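Local coordinates for protein putative phosphatase (Bacteroides thetaiotaomicron, PDB 3KYA) that binds zinc ions in the crystal and is a putative phosphatase, at residues Tyr113-Arg117 and Asp118-Trp122. Residues are numbered along the deposited sequence; the frame is centred on the assembly and turned at random. Where two conformers were deposited one is given.
Sequences YRNNR and DDQGW
A type I beta turn from Asn115 to Asp118 folds the surface loop between strands 105-110 and 125-126 back on itself, its ends joined by the hydrogen bond from Asp118 N to Asn115 O (3.0 Å). The Asn115 amide ties the turn to the residues that follow. Its CG lies between the backbone N and the carbonyl carbon (chi1 65°), which brings OD1 to Asp119 N at 3.1 Å; OD1 also takes a weak bond from Arg117 N. ND2 answers by donating to Asp119 OD1 (2.9 Å), the amide and carboxylate planes standing nearly perpendicular, so that two bonds fix the rotation of the amide. Gln120 reaches back across the loop, bent at chi2 (-65°), and its OE1 accepts a hydrogen bond from Asn115 N, which lies above the carbonyl plane at 3.0 Å. On the way its CG passes over one face of the Tyr113 ring, offset toward the rim, in a CH-pi contact 4.3 Å from the centroid. Gln120 NE2 gives an almost straight bond to Asp118 OD1 at 3.0 Å, nearly in line with the C-O bond. With an alanine here, Asn115 N and Asp118 OD1 would probably both lose their Gln120 partner, and the Tyr113 ring its CH-pi contact. Arg114 NH1 bonds to Val464 O, while Asp118 OD2 sits over the centre of the Arg114 guanidinium face, the planes 19° apart, in a salt bridge of charges alone, 3.3 Å from Arg114 NH2 with no N-H pointing at it.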
loop_
_atom_site.group_PDB
_atom_site.type_symbol
_atom_site.label_atom_id
_atom_site.label_comp_id
_atom_site.label_asym_id
_atom_site.label_seq_id
_atom_site.Cartn_x
_atom_site.Cartn_y
_atom_site.Cartn_z
ATOM N N TYR A 113 -28.214 -19.318 -8.951
ATOM C CA TYR A 113 -29.049 -18.123 -8.955
ATOM C C TYR A 113 -30.005 -18.145 -7.779
ATOM O O TYR A 113 -30.228 -19.182 -7.144
ATOM C CB TYR A 113 -29.843 -17.966 -10.255
ATOM C CG TYR A 113 -30.962 -18.960 -10.457
ATOM C CD1 TYR A 113 -30.704 -20.245 -10.930
ATOM C CD2 TYR A 113 -32.281 -18.609 -10.210
ATOM C CE1 TYR A 113 -31.736 -21.160 -11.133
ATOM C CE2 TYR A 113 -33.320 -19.509 -10.413
ATOM C CZ TYR A 113 -33.041 -20.784 -10.871
ATOM O OH TYR A 113 -34.062 -21.681 -11.077
ATOM N N ARG A 114 -30.564 -16.978 -7.501
ATOM C CA ARG A 114 -31.506 -16.817 -6.424
ATOM C C ARG A 114 -32.608 -15.921 -6.968
ATOM O O ARG A 114 -32.348 -14.739 -7.254
ATOM C CB ARG A 114 -30.790 -16.196 -5.218
ATOM C CG ARG A 114 -31.620 -16.012 -3.996
ATOM C CD ARG A 114 -30.859 -15.211 -2.931
ATOM N NE ARG A 114 -31.741 -14.776 -1.853
ATOM C CZ ARG A 114 -31.628 -15.081 -0.566
ATOM N NH1 ARG A 114 -30.614 -15.802 -0.102
ATOM N NH2 ARG A 114 -32.525 -14.599 0.293
ATOM N N ASN A 115 -33.818 -16.473 -7.141
ATOM C CA ASN A 115 -34.944 -15.686 -7.670
ATOM C C ASN A 115 -35.553 -14.795 -6.576
ATOM O O ASN A 115 -35.106 -14.826 -5.427
ATOM C CB ASN A 115 -35.987 -16.586 -8.396
ATOM C CG ASN A 115 -36.701 -17.576 -7.468
ATOM O OD1 ASN A 115 -36.904 -17.315 -6.286
ATOM N ND2 ASN A 115 -37.112 -18.709 -8.030
ATOM N N ASN A 116 -36.554 -13.985 -6.921
ATOM C CA ASN A 116 -37.138 -13.050 -5.941
ATOM C C ASN A 116 -37.814 -13.718 -4.747
ATOM O O ASN A 116 -37.891 -13.115 -3.677
ATOM C CB ASN A 116 -38.103 -12.053 -6.608
ATOM C CG ASN A 116 -39.149 -12.735 -7.445
ATOM O OD1 ASN A 116 -38.824 -13.587 -8.271
ATOM N ND2 ASN A 116 -40.411 -12.357 -7.259
ATOM N N ARG A 117 -38.301 -14.948 -4.918
ATOM C CA ARG A 117 -38.933 -15.669 -3.806
ATOM C C ARG A 117 -37.927 -16.590 -3.100
ATOM O O ARG A 117 -38.253 -17.204 -2.083
ATOM C CB ARG A 117 -40.147 -16.478 -4.287
ATOM C CG ARG A 117 -41.291 -15.634 -4.872
ATOM C CD ARG A 117 -42.464 -16.509 -5.334
ATOM N NE ARG A 117 -43.426 -15.776 -6.161
ATOM C CZ ARG A 117 -43.464 -15.822 -7.491
ATOM N NH1 ARG A 117 -42.608 -16.579 -8.162
ATOM N NH2 ARG A 117 -44.371 -15.118 -8.154
ATOM N N ASP A 118 -36.701 -16.659 -3.625
ATOM C CA ASP A 118 -35.639 -17.539 -3.104
ATOM C C ASP A 118 -36.192 -18.961 -2.997
ATOM O O ASP A 118 -35.916 -19.659 -2.026
ATOM C CB ASP A 118 -35.088 -17.055 -1.751
ATOM C CG ASP A 118 -33.820 -17.815 -1.304
ATOM O OD1 ASP A 118 -33.162 -18.454 -2.150
ATOM O OD2 ASP A 118 -33.452 -17.742 -0.101
ATOM N N ASP A 119 -36.956 -19.396 -4.009
ATOM C CA ASP A 119 -37.568 -20.737 -3.976
ATOM C C ASP A 119 -37.078 -21.689 -5.068
ATOM O O ASP A 119 -37.699 -22.720 -5.295
ATOM C CB ASP A 119 -39.114 -20.637 -3.974
ATOM C CG ASP A 119 -39.697 -20.092 -5.275
ATOM O OD1 ASP A 119 -38.988 -20.018 -6.300
ATOM O OD2 ASP A 119 -40.901 -19.738 -5.269
ATOM N N GLN A 120 -35.965 -21.350 -5.723
ATOM C CA GLN A 120 -35.387 -22.185 -6.770
ATOM C C GLN A 120 -34.876 -23.540 -6.268
ATOM O O GLN A 120 -34.788 -24.486 -7.055
ATOM C CB GLN A 120 -34.255 -21.455 -7.526
ATOM C CG GLN A 120 -33.027 -21.089 -6.694
ATOM C CD GLN A 120 -33.329 -20.086 -5.612
ATOM O OE1 GLN A 120 -34.147 -19.184 -5.804
ATOM N NE2 GLN A 120 -32.666 -20.226 -4.465
ATOM N N GLY A 121 -34.513 -23.621 -4.990
ATOM C CA GLY A 121 -34.049 -24.871 -4.382
ATOM C C GLY A 121 -32.717 -25.359 -4.938
ATOM O O GLY A 121 -31.833 -24.557 -5.257
ATOM N N TRP A 122 -32.592 -26.681 -5.048
ATOM C CA TRP A 122 -31.390 -27.345 -5.565
ATOM C C TRP A 122 -31.741 -28.144 -6.807
ATOM O O TRP A 122 -32.770 -28.843 -6.852
ATOM C CB TRP A 122 -30.781 -28.282 -4.510
ATOM C CG TRP A 122 -30.215 -27.576 -3.298
ATOM C CD1 TRP A 122 -30.901 -26.787 -2.409
ATOM C CD2 TRP A 122 -28.864 -27.634 -2.811
ATOM N NE1 TRP A 122 -30.052 -26.325 -1.429
ATOM C CE2 TRP A 122 -28.799 -26.829 -1.656
ATOM C CE3 TRP A 122 -27.698 -28.270 -3.251
ATOM C CZ2 TRP A 122 -27.626 -26.660 -0.928
ATOM C CZ3 TRP A 122 -26.541 -28.097 -2.531
ATOM C CH2 TRP A 122 -26.510 -27.295 -1.383
#